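Local coordinates for protein endonuclease IV (PDB 3AAM) that cleaves the phosphodiester backbone of DNA at apurinic or apyrimidinic sites during base excision repair, as a metal-dependent endonuclease built on a TIM barrel, at residues L90-D93 with L94-A98; C167-T170 with C171-Y174; T249-P253 with E254-W258. All coordinates share one frame; numbering follows the deposited sequence.

Contact 1: L90-D93 with L94-A98; sequences LADD and LEKAA
Asp-92 and Lys-96, one turn apart on helix 82-100, form an i to i+4 salt bridge: NZ of Lys-96 comes to OD1 of Asp-92 at 2.8 Å, on the syn lone pair, the side facing OD2. With CG anti to the backbone N (chi1 168°), the carboxylate of Asp-92 lies toward the following turn, and the lysine chain, bent at chi2 and chi4, bends back across it; NZ also bonds to O of Arg-44. A water accepts from NZ of Lys-96 and lies 2.8 Å from OD2 of Asp-92, so ammonium and carboxylate are joined directly and through water. A second water donates to OD1 of Asp-92 and to OE1 of Glu-95, bridging two like charges whose oxygens stay 4.8 Å apart. This partly exposed, water-bridged side is the looser one.

The inner side is buried. Leu-90 and Leu-94 are branched apolar chains suited to the layer between Val-105 of strand 104-107 and helix 114-128, while Ala-97 is small enough to lie close against Val-105. Asp-93 is buried too, but its OD1 pairs with Lys-36, which also reaches OD2 of Asp-92. Neighbouring acids thus share one lysine: Lys-36 probably favours the ionised form of both, and Lys-96 that of Asp-92.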
ATOM      1  N   LEU A  90       2.616  14.175  -2.688  1.00  7.72           N
ATOM      2  CA  LEU A  90       2.528  13.282  -1.540  1.00  6.98           C
ATOM      3  C   LEU A  90       1.995  14.040  -0.327  1.00  8.01           C
ATOM      4  O   LEU A  90       1.268  13.478   0.488  1.00  8.89           O
ATOM      5  CB  LEU A  90       3.894  12.658  -1.225  1.00  7.36           C
ATOM      6  CG  LEU A  90       3.925  11.646  -0.070  1.00  6.93           C
ATOM      7  CD1 LEU A  90       2.940  10.508  -0.324  1.00  9.29           C
ATOM      8  CD2 LEU A  90       5.335  11.097   0.086  1.00  8.63           C
ATOM      9  N   ALA A  91       2.353  15.318  -0.212  1.00  8.31           N
ATOM     10  CA  ALA A  91       1.875  16.131   0.901  1.00  9.78           C
ATOM     11  C   ALA A  91       0.359  16.243   0.782  1.00  8.53           C
ATOM     12  O   ALA A  91      -0.354  16.215   1.784  1.00  9.14           O
ATOM     13  CB  ALA A  91       2.509  17.513   0.859  1.00  9.94           C
ATOM     14  N   ASP A  92      -0.127  16.365  -0.450  1.00  9.75           N
ATOM     15  CA  ASP A  92      -1.564  16.455  -0.690  1.00  9.73           C
ATOM     16  C   ASP A  92      -2.236  15.166  -0.231  1.00  9.97           C
ATOM     17  O   ASP A  92      -3.280  15.207   0.416  1.00 10.60           O
ATOM     18  CB  ASP A  92      -1.849  16.696  -2.177  1.00 11.00           C
ATOM     19  CG  ASP A  92      -3.320  16.518  -2.529  1.00 12.24           C
ATOM     20  OD1 ASP A  92      -4.157  17.318  -2.059  1.00 13.29           O
ATOM     21  OD2 ASP A  92      -3.636  15.571  -3.280  1.00 14.01           O
ATOM     22  N   ASP A  93      -1.640  14.023  -0.565  1.00  9.91           N
ATOM     23  CA  ASP A  93      -2.202  12.738  -0.152  1.00  9.25           C
ATOM     24  C   ASP A  93      -2.326  12.679   1.366  1.00  8.07           C
ATOM     25  O   ASP A  93      -3.334  12.229   1.897  1.00  8.44           O
ATOM     26  CB  ASP A  93      -1.327  11.562  -0.604  1.00 10.20           C
ATOM     27  CG  ASP A  93      -1.323  11.362  -2.110  1.00 11.21           C
ATOM     28  OD1 ASP A  93      -2.370  11.588  -2.752  1.00 11.72           O
ATOM     29  OD2 ASP A  93      -0.268  10.956  -2.647  1.00 12.74           O
ATOM     30  N   LEU A  94      -1.288  13.132   2.062  1.00  7.91           N
ATOM     31  CA  LEU A  94      -1.283  13.112   3.522  1.00  7.49           C
ATOM     32  C   LEU A  94      -2.325  14.054   4.121  1.00  7.46           C
ATOM     33  O   LEU A  94      -2.983  13.715   5.103  1.00  9.23           O
ATOM     34  CB  LEU A  94       0.110  13.471   4.036  1.00  8.73           C
ATOM     35  CG  LEU A  94       1.198  12.437   3.740  1.00  7.12           C
ATOM     36  CD1 LEU A  94       2.576  13.045   3.932  1.00  9.12           C
ATOM     37  CD2 LEU A  94       1.009  11.232   4.646  1.00 10.22           C
ATOM     38  N   GLU A  95      -2.461  15.236   3.528  1.00  7.56           N
ATOM     39  CA  GLU A  95      -3.423  16.228   3.988  1.00  9.01           C
ATOM     40  C   GLU A  95      -4.850  15.715   3.786  1.00  9.48           C
ATOM     41  O   GLU A  95      -5.705  15.866   4.663  1.00 10.77           O
ATOM     42  CB  GLU A  95      -3.212  17.545   3.234  1.00  9.97           C
ATOM     43  CG  GLU A  95      -1.936  18.280   3.641  1.00 11.27           C
ATOM     44  CD  GLU A  95      -1.413  19.209   2.560  1.00 14.88           C
ATOM     45  OE1 GLU A  95      -2.183  19.564   1.645  1.00 15.86           O
ATOM     46  OE2 GLU A  95      -0.224  19.593   2.634  1.00 13.99           O
ATOM     47  N   LYS A  96      -5.096  15.098   2.633  1.00  8.41           N
ATOM     48  CA  LYS A  96      -6.414  14.557   2.330  1.00  9.23           C
ATOM     49  C   LYS A  96      -6.711  13.401   3.285  1.00 10.37           C
ATOM     50  O   LYS A  96      -7.823  13.276   3.798  1.00  9.73           O
ATOM     51  CB  LYS A  96      -6.471  14.091   0.867  1.00 10.87           C
ATOM     52  CG  LYS A  96      -6.378  15.231  -0.160  1.00 12.57           C
ATOM     53  CD  LYS A  96      -7.683  16.013  -0.238  1.00 12.11           C
ATOM     54  CE  LYS A  96      -7.514  17.387  -0.897  1.00 12.99           C
ATOM     55  NZ  LYS A  96      -6.989  17.349  -2.291  1.00 13.64           N
ATOM     56  N   ALA A  97      -5.709  12.563   3.537  1.00  8.79           N
ATOM     57  CA  ALA A  97      -5.887  11.440   4.450  1.00  8.77           C
ATOM     58  C   ALA A  97      -6.244  11.945   5.850  1.00  9.03           C
ATOM     59  O   ALA A  97      -7.109  11.382   6.523  1.00  9.13           O
ATOM     60  CB  ALA A  97      -4.615  10.596   4.502  1.00  8.52           C
ATOM     61  N   ALA A  98      -5.578  13.009   6.289  1.00  9.71           N
ATOM     62  CA  ALA A  98      -5.853  13.566   7.611  1.00 10.47           C
ATOM     63  C   ALA A  98      -7.301  14.042   7.698  1.00 11.01           C
ATOM     64  O   ALA A  98      -7.986  13.796   8.689  1.00 12.19           O
ATOM     65  CB  ALA A  98      -4.899  14.720   7.912  1.00 10.19           C
TER
HETATM   66  O   HOH W   1      -6.286  15.172  -4.065  1.00 11.55           O
HETATM   67  O   HOH W   2      -4.354  18.975   0.198  1.00 22.61           O

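Contact 2: C167-T170 with C171-Y174; sequences CLDT and CHAY. With MN (manganese (II) ion), chain B.
The carboxylate of Asp-169 lies flat on the imidazole of His-172, the two planes only 2° apart, with CG of Asp-169 3.4 Å above the centre of the ring. Its CB adds a CH-pi contact, 3.8 Å from the ring centroid. The same aspartate is the N-cap of helix 170-176: OD1 accepts a nearly straight bond from N of His-172 (2.9 Å, 166°), arriving from above the carboxylate plane, and a weak, bent one from N of Cys-171. Asp suits this position because, with CG anti to its own N (chi1 -177°), its short chain brings an oxygen to the first amides of the helix.

The stack and the bond from ND1 of His-172 to the carbonyl oxygen of Asn-140 probably limit the turning of the ring. NE2 is the nitrogen turned to the manganese ion, which it binds at 2.2 Å. Asp-217 and His-219 also bind this metal, and a water lies 2.5 Å from it.

Behind the site, CD1 of Leu-168 meets CB of Ala-173 at 4.3 Å; alanine is small enough to lie against both Leu-168 and Asn-140. Strand 165-169 runs parallel between strands 135-139 and 202-208, Leu-168 reaches helix 184-194, and the short helix 170-176 continues directly from the strand end, with Cys-171 against Asn-206 and Ser-208.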
ATOM      1  N   CYS A 167       5.328  -0.845   4.152  1.00  7.49           N
ATOM      2  CA  CYS A 167       4.281  -1.639   3.532  1.00  6.75           C
ATOM      3  C   CYS A 167       5.007  -2.718   2.738  1.00  7.04           C
ATOM      4  O   CYS A 167       5.793  -2.419   1.842  1.00  9.00           O
ATOM      5  CB  CYS A 167       3.422  -0.811   2.573  1.00  6.22           C
ATOM      6  SG  CYS A 167       2.299  -1.847   1.579  1.00  7.73           S
ATOM      7  N   LEU A 168       4.763  -3.974   3.081  1.00  5.88           N
ATOM      8  CA  LEU A 168       5.388  -5.074   2.370  1.00  6.30           C
ATOM      9  C   LEU A 168       4.564  -5.462   1.154  1.00  6.36           C
ATOM     10  O   LEU A 168       3.368  -5.730   1.277  1.00  6.57           O
ATOM     11  CB  LEU A 168       5.507  -6.298   3.276  1.00  6.96           C
ATOM     12  CG  LEU A 168       5.790  -7.613   2.542  1.00  8.97           C
ATOM     13  CD1 LEU A 168       7.203  -7.586   1.956  1.00  8.13           C
ATOM     14  CD2 LEU A 168       5.615  -8.782   3.497  1.00 10.75           C
ATOM     15  N   ASP A 169       5.193  -5.468  -0.016  1.00  6.72           N
ATOM     16  CA  ASP A 169       4.512  -5.905  -1.226  1.00  5.86           C
ATOM     17  C   ASP A 169       5.192  -7.220  -1.593  1.00  7.00           C
ATOM     18  O   ASP A 169       6.389  -7.261  -1.889  1.00  6.84           O
ATOM     19  CB  ASP A 169       4.654  -4.894  -2.366  1.00  6.24           C
ATOM     20  CG  ASP A 169       3.873  -5.310  -3.604  1.00  7.03           C
ATOM     21  OD1 ASP A 169       4.102  -6.438  -4.100  1.00  6.44           O
ATOM     22  OD2 ASP A 169       3.029  -4.519  -4.081  1.00  8.81           O
ATOM     23  N   THR A 170       4.428  -8.304  -1.541  1.00  5.09           N
ATOM     24  CA  THR A 170       4.953  -9.629  -1.841  1.00  6.41           C
ATOM     25  C   THR A 170       5.404  -9.819  -3.289  1.00  6.52           C
ATOM     26  O   THR A 170       6.324 -10.595  -3.558  1.00  7.10           O
ATOM     27  CB  THR A 170       3.910 -10.688  -1.495  1.00  5.69           C
ATOM     28  OG1 THR A 170       2.636 -10.266  -1.995  1.00  5.59           O
ATOM     29  CG2 THR A 170       3.820 -10.869   0.016  1.00  7.07           C
ATOM     30  N   CYS A 171       4.756  -9.129  -4.222  1.00  5.64           N
ATOM     31  CA  CYS A 171       5.135  -9.233  -5.630  1.00  6.05           C
ATOM     32  C   CYS A 171       6.493  -8.571  -5.792  1.00  5.98           C
ATOM     33  O   CYS A 171       7.404  -9.131  -6.406  1.00  6.99           O
ATOM     34  CB  CYS A 171       4.109  -8.524  -6.522  1.00  7.55           C
ATOM     35  SG  CYS A 171       4.553  -8.471  -8.284  1.00  9.67           S
ATOM     36  N   HIS A 172       6.627  -7.372  -5.235  1.00  7.36           N
ATOM     37  CA  HIS A 172       7.888  -6.641  -5.315  1.00  6.90           C
ATOM     38  C   HIS A 172       9.020  -7.445  -4.686  1.00  7.48           C
ATOM     39  O   HIS A 172      10.114  -7.534  -5.246  1.00  8.51           O
ATOM     40  CB  HIS A 172       7.774  -5.300  -4.594  1.00  6.16           C
ATOM     41  CG  HIS A 172       6.805  -4.350  -5.226  1.00  6.62           C
ATOM     42  ND1 HIS A 172       6.546  -3.103  -4.704  1.00  8.24           N
ATOM     43  CD2 HIS A 172       6.029  -4.466  -6.330  1.00  8.45           C
ATOM     44  CE1 HIS A 172       5.650  -2.490  -5.458  1.00  8.74           C
ATOM     45  NE2 HIS A 172       5.320  -3.296  -6.450  1.00  8.27           N
ATOM     46  N   ALA A 173       8.747  -8.027  -3.522  1.00  8.19           N
ATOM     47  CA  ALA A 173       9.746  -8.817  -2.811  1.00  6.54           C
ATOM     48  C   ALA A 173      10.204  -9.999  -3.655  1.00  8.22           C
ATOM     49  O   ALA A 173      11.400 -10.264  -3.772  1.00  7.08           O
ATOM     50  CB  ALA A 173       9.179  -9.310  -1.479  1.00  8.06           C
ATOM     51  N   TYR A 174       9.245 -10.699  -4.249  1.00  7.31           N
ATOM     52  CA  TYR A 174       9.554 -11.857  -5.079  1.00  7.23           C
ATOM     53  C   TYR A 174      10.415 -11.420  -6.260  1.00  8.66           C
ATOM     54  O   TYR A 174      11.436 -12.040  -6.561  1.00  8.87           O
ATOM     55  CB  TYR A 174       8.256 -12.496  -5.578  1.00  7.62           C
ATOM     56  CG  TYR A 174       8.432 -13.865  -6.195  1.00  8.68           C
ATOM     57  CD1 TYR A 174       8.923 -14.928  -5.441  1.00  8.78           C
ATOM     58  CD2 TYR A 174       8.098 -14.099  -7.526  1.00  8.88           C
ATOM     59  CE1 TYR A 174       9.081 -16.193  -5.999  1.00 10.64           C
ATOM     60  CE2 TYR A 174       8.251 -15.361  -8.094  1.00 10.70           C
ATOM     61  CZ  TYR A 174       8.744 -16.402  -7.323  1.00 11.21           C
ATOM     62  OH  TYR A 174       8.901 -17.653  -7.873  1.00 14.92           O
TER
HETATM   63 MN    MN B 271       3.884  -2.940  -8.139  1.00 13.30          MN
HETATM   64  O   HOH W   3       2.838  -2.040 -10.236  1.00 18.81           O

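Contact 3: T249-P253 with E254-W258; sequences TPRGP and EEDAW
Arg-251 and Asp-256 form a side-on salt bridge across the N-terminus of helix 253-267, the last helix of the TIM barrel, whose N-cap is Gly-252. Along the arginine, CB lies 4.1 Å from OD1 of Asp-256 and CD 3.7 Å from the same oxygen. Bends at chi2 and chi3 (-72° and -43°) fold the chain back, and NE then donates to OD1 of Asp-256 at 2.9 Å. Beyond CZ, NH2 donates to OD2 of Asp-256 and has a second acid, Glu-22, while NH1 makes a weak hydrogen bond to O of His-7. Both acceptor oxygens lie near the guanidinium plane, whereas both donors sit tilted out of the carboxylate plane. An alanine here would remove both donors, and is likely to leave Asp-256 and Glu-22 without their shared positive mate and the loop less firmly tied to the helix.

Gly-252 suits its place because a side chain would collide with OE1 of Glu-255 and with the preceding carbonyl; Pro-253, whose nitrogen carries no hydrogen, fits the first helical turn, where amides lack carbonyl partners. A water lies within hydrogen-bonding distance of O of Pro-250 and OD1 of Asp-256, and N of Gly-252 adds a weak bond to that OD1 at 3.3 Å.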
ATOM      1  N   THR A 249      -5.012  -5.535  -8.005  1.00  5.96           N
ATOM      2  CA  THR A 249      -5.101  -6.156  -9.320  1.00  5.60           C
ATOM      3  C   THR A 249      -6.365  -5.680 -10.031  1.00  6.46           C
ATOM      4  O   THR A 249      -7.191  -5.000  -9.436  1.00  6.55           O
ATOM      5  CB  THR A 249      -5.125  -7.684  -9.184  1.00  6.57           C
ATOM      6  OG1 THR A 249      -6.232  -8.063  -8.357  1.00  9.50           O
ATOM      7  CG2 THR A 249      -3.832  -8.180  -8.562  1.00  7.94           C
ATOM      8  N   PRO A 250      -6.523  -6.023 -11.319  1.00  6.79           N
ATOM      9  CA  PRO A 250      -7.709  -5.603 -12.073  1.00  7.57           C
ATOM     10  C   PRO A 250      -9.024  -5.885 -11.344  1.00  8.31           C
ATOM     11  O   PRO A 250      -9.204  -6.950 -10.748  1.00  7.22           O
ATOM     12  CB  PRO A 250      -7.568  -6.376 -13.376  1.00  7.51           C
ATOM     13  CG  PRO A 250      -6.078  -6.383 -13.570  1.00  7.86           C
ATOM     14  CD  PRO A 250      -5.585  -6.756 -12.188  1.00  6.44           C
ATOM     15  N   ARG A 251      -9.941  -4.924 -11.421  1.00  7.22           N
ATOM     16  CA  ARG A 251     -11.229  -5.016 -10.745  1.00  8.36           C
ATOM     17  C   ARG A 251     -12.384  -5.382 -11.669  1.00  7.54           C
ATOM     18  O   ARG A 251     -12.360  -5.086 -12.859  1.00  9.26           O
ATOM     19  CB  ARG A 251     -11.536  -3.680 -10.076  1.00  8.09           C
ATOM     20  CG  ARG A 251     -10.500  -3.235  -9.044  1.00  8.87           C
ATOM     21  CD  ARG A 251     -10.589  -4.096  -7.795  1.00  8.96           C
ATOM     22  NE  ARG A 251     -11.987  -4.311  -7.441  1.00  8.14           N
ATOM     23  CZ  ARG A 251     -12.842  -3.339  -7.140  1.00  6.93           C
ATOM     24  NH1 ARG A 251     -12.445  -2.073  -7.126  1.00  8.66           N
ATOM     25  NH2 ARG A 251     -14.116  -3.629  -6.913  1.00  8.63           N
ATOM     26  N   GLY A 252     -13.405  -6.013 -11.098  1.00  7.50           N
ATOM     27  CA  GLY A 252     -14.569  -6.399 -11.876  1.00  7.37           C
ATOM     28  C   GLY A 252     -15.343  -7.482 -11.157  1.00  8.44           C
ATOM     29  O   GLY A 252     -14.803  -8.127 -10.259  1.00  6.93           O
ATOM     30  N   PRO A 253     -16.614  -7.713 -11.515  1.00  8.09           N
ATOM     31  CA  PRO A 253     -17.358  -8.763 -10.816  1.00  8.49           C
ATOM     32  C   PRO A 253     -16.674 -10.136 -10.827  1.00  8.70           C
ATOM     33  O   PRO A 253     -16.584 -10.790  -9.789  1.00 10.26           O
ATOM     34  CB  PRO A 253     -18.708  -8.757 -11.535  1.00  8.28           C
ATOM     35  CG  PRO A 253     -18.879  -7.304 -11.874  1.00  9.05           C
ATOM     36  CD  PRO A 253     -17.502  -6.935 -12.398  1.00  8.06           C
ATOM     37  N   GLU A 254     -16.186 -10.565 -11.989  1.00  9.56           N
ATOM     38  CA  GLU A 254     -15.518 -11.861 -12.103  1.00 10.72           C
ATOM     39  C   GLU A 254     -14.212 -11.885 -11.313  1.00  9.14           C
ATOM     40  O   GLU A 254     -13.957 -12.824 -10.551  1.00  8.74           O
ATOM     41  CB  GLU A 254     -15.239 -12.185 -13.575  1.00 14.17           C
ATOM     42  CG  GLU A 254     -14.481 -13.494 -13.826  1.00 18.79           C
ATOM     43  CD  GLU A 254     -12.988 -13.382 -13.564  1.00 22.99           C
ATOM     44  OE1 GLU A 254     -12.355 -12.449 -14.105  1.00 23.35           O
ATOM     45  OE2 GLU A 254     -12.443 -14.229 -12.822  1.00 25.90           O
ATOM     46  N   GLU A 255     -13.388 -10.857 -11.499  1.00  8.57           N
ATOM     47  CA  GLU A 255     -12.108 -10.770 -10.799  1.00  8.66           C
ATOM     48  C   GLU A 255     -12.284 -10.680  -9.288  1.00  8.52           C
ATOM     49  O   GLU A 255     -11.588 -11.360  -8.525  1.00  8.64           O
ATOM     50  CB  GLU A 255     -11.311  -9.555 -11.291  1.00  9.69           C
ATOM     51  CG  GLU A 255     -10.911  -9.632 -12.758  1.00 12.11           C
ATOM     52  CD  GLU A 255     -11.916  -8.979 -13.691  1.00 15.08           C
ATOM     53  OE1 GLU A 255     -13.116  -8.923 -13.350  1.00 12.16           O
ATOM     54  OE2 GLU A 255     -11.499  -8.529 -14.779  1.00 19.13           O
ATOM     55  N   ASP A 256     -13.212  -9.837  -8.855  1.00  8.22           N
ATOM     56  CA  ASP A 256     -13.469  -9.666  -7.435  1.00  6.89           C
ATOM     57  C   ASP A 256     -13.984 -10.965  -6.808  1.00  7.39           C
ATOM     58  O   ASP A 256     -13.550 -11.343  -5.726  1.00  8.40           O
ATOM     59  CB  ASP A 256     -14.495  -8.554  -7.198  1.00  7.81           C
ATOM     60  CG  ASP A 256     -13.988  -7.176  -7.602  1.00  7.67           C
ATOM     61  OD1 ASP A 256     -12.817  -7.037  -8.024  1.00  8.32           O
ATOM     62  OD2 ASP A 256     -14.778  -6.219  -7.487  1.00  7.85           O
ATOM     63  N   ALA A 257     -14.900 -11.650  -7.491  1.00  8.19           N
ATOM     64  CA  ALA A 257     -15.447 -12.897  -6.953  1.00  9.14           C
ATOM     65  C   ALA A 257     -14.346 -13.919  -6.719  1.00  8.45           C
ATOM     66  O   ALA A 257     -14.328 -14.594  -5.689  1.00  9.58           O
ATOM     67  CB  ALA A 257     -16.503 -13.467  -7.901  1.00 10.39           C
ATOM     68  N   TRP A 258     -13.440 -14.038  -7.685  1.00  7.94           N
ATOM     69  CA  TRP A 258     -12.317 -14.970  -7.590  1.00  7.18           C
ATOM     70  C   TRP A 258     -11.455 -14.644  -6.372  1.00  6.97           C
ATOM     71  O   TRP A 258     -11.210 -15.496  -5.514  1.00  7.75           O
ATOM     72  CB  TRP A 258     -11.467 -14.890  -8.870  1.00  8.72           C
ATOM     73  CG  TRP A 258     -10.185 -15.697  -8.845  1.00  9.17           C
ATOM     74  CD1 TRP A 258      -9.066 -15.442  -8.099  1.00  8.81           C
ATOM     75  CD2 TRP A 258      -9.895 -16.878  -9.607  1.00  9.45           C
ATOM     76  NE1 TRP A 258      -8.101 -16.389  -8.348  1.00  8.63           N
ATOM     77  CE2 TRP A 258      -8.583 -17.283  -9.267  1.00  8.86           C
ATOM     78  CE3 TRP A 258     -10.616 -17.636 -10.541  1.00 10.60           C
ATOM     79  CZ2 TRP A 258      -7.977 -18.413  -9.828  1.00  8.49           C
ATOM     80  CZ3 TRP A 258     -10.012 -18.760 -11.097  1.00  9.69           C
ATOM     81  CH2 TRP A 258      -8.705 -19.135 -10.737  1.00  8.87           C
TER
HETATM   82  O   HOH W   4     -10.276  -8.090  -8.297  1.00  8.02           O

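From the N terminus the three contacts follow one another in series, none nesting within or crossing another, and each joins adjoining residues of the chain. Contact 1 spans a turn of helix 82-100, the crossover between parallel strands 66-69 and 104-107 on the outside of the barrel. Contact 2 turns the end of strand 165-169 directly into helix 170-176 at the metal site, on the other side of the chain's centre from contact 1, with centres about 24 Å apart. Contact 3 closes the loop after strand 244-247 onto helix 253-267. It does not touch contact 2, the nearest atoms being about 8 Å apart, but the side chain of Pro-250 lies about 6 Å from that of the manganese ligand His-219.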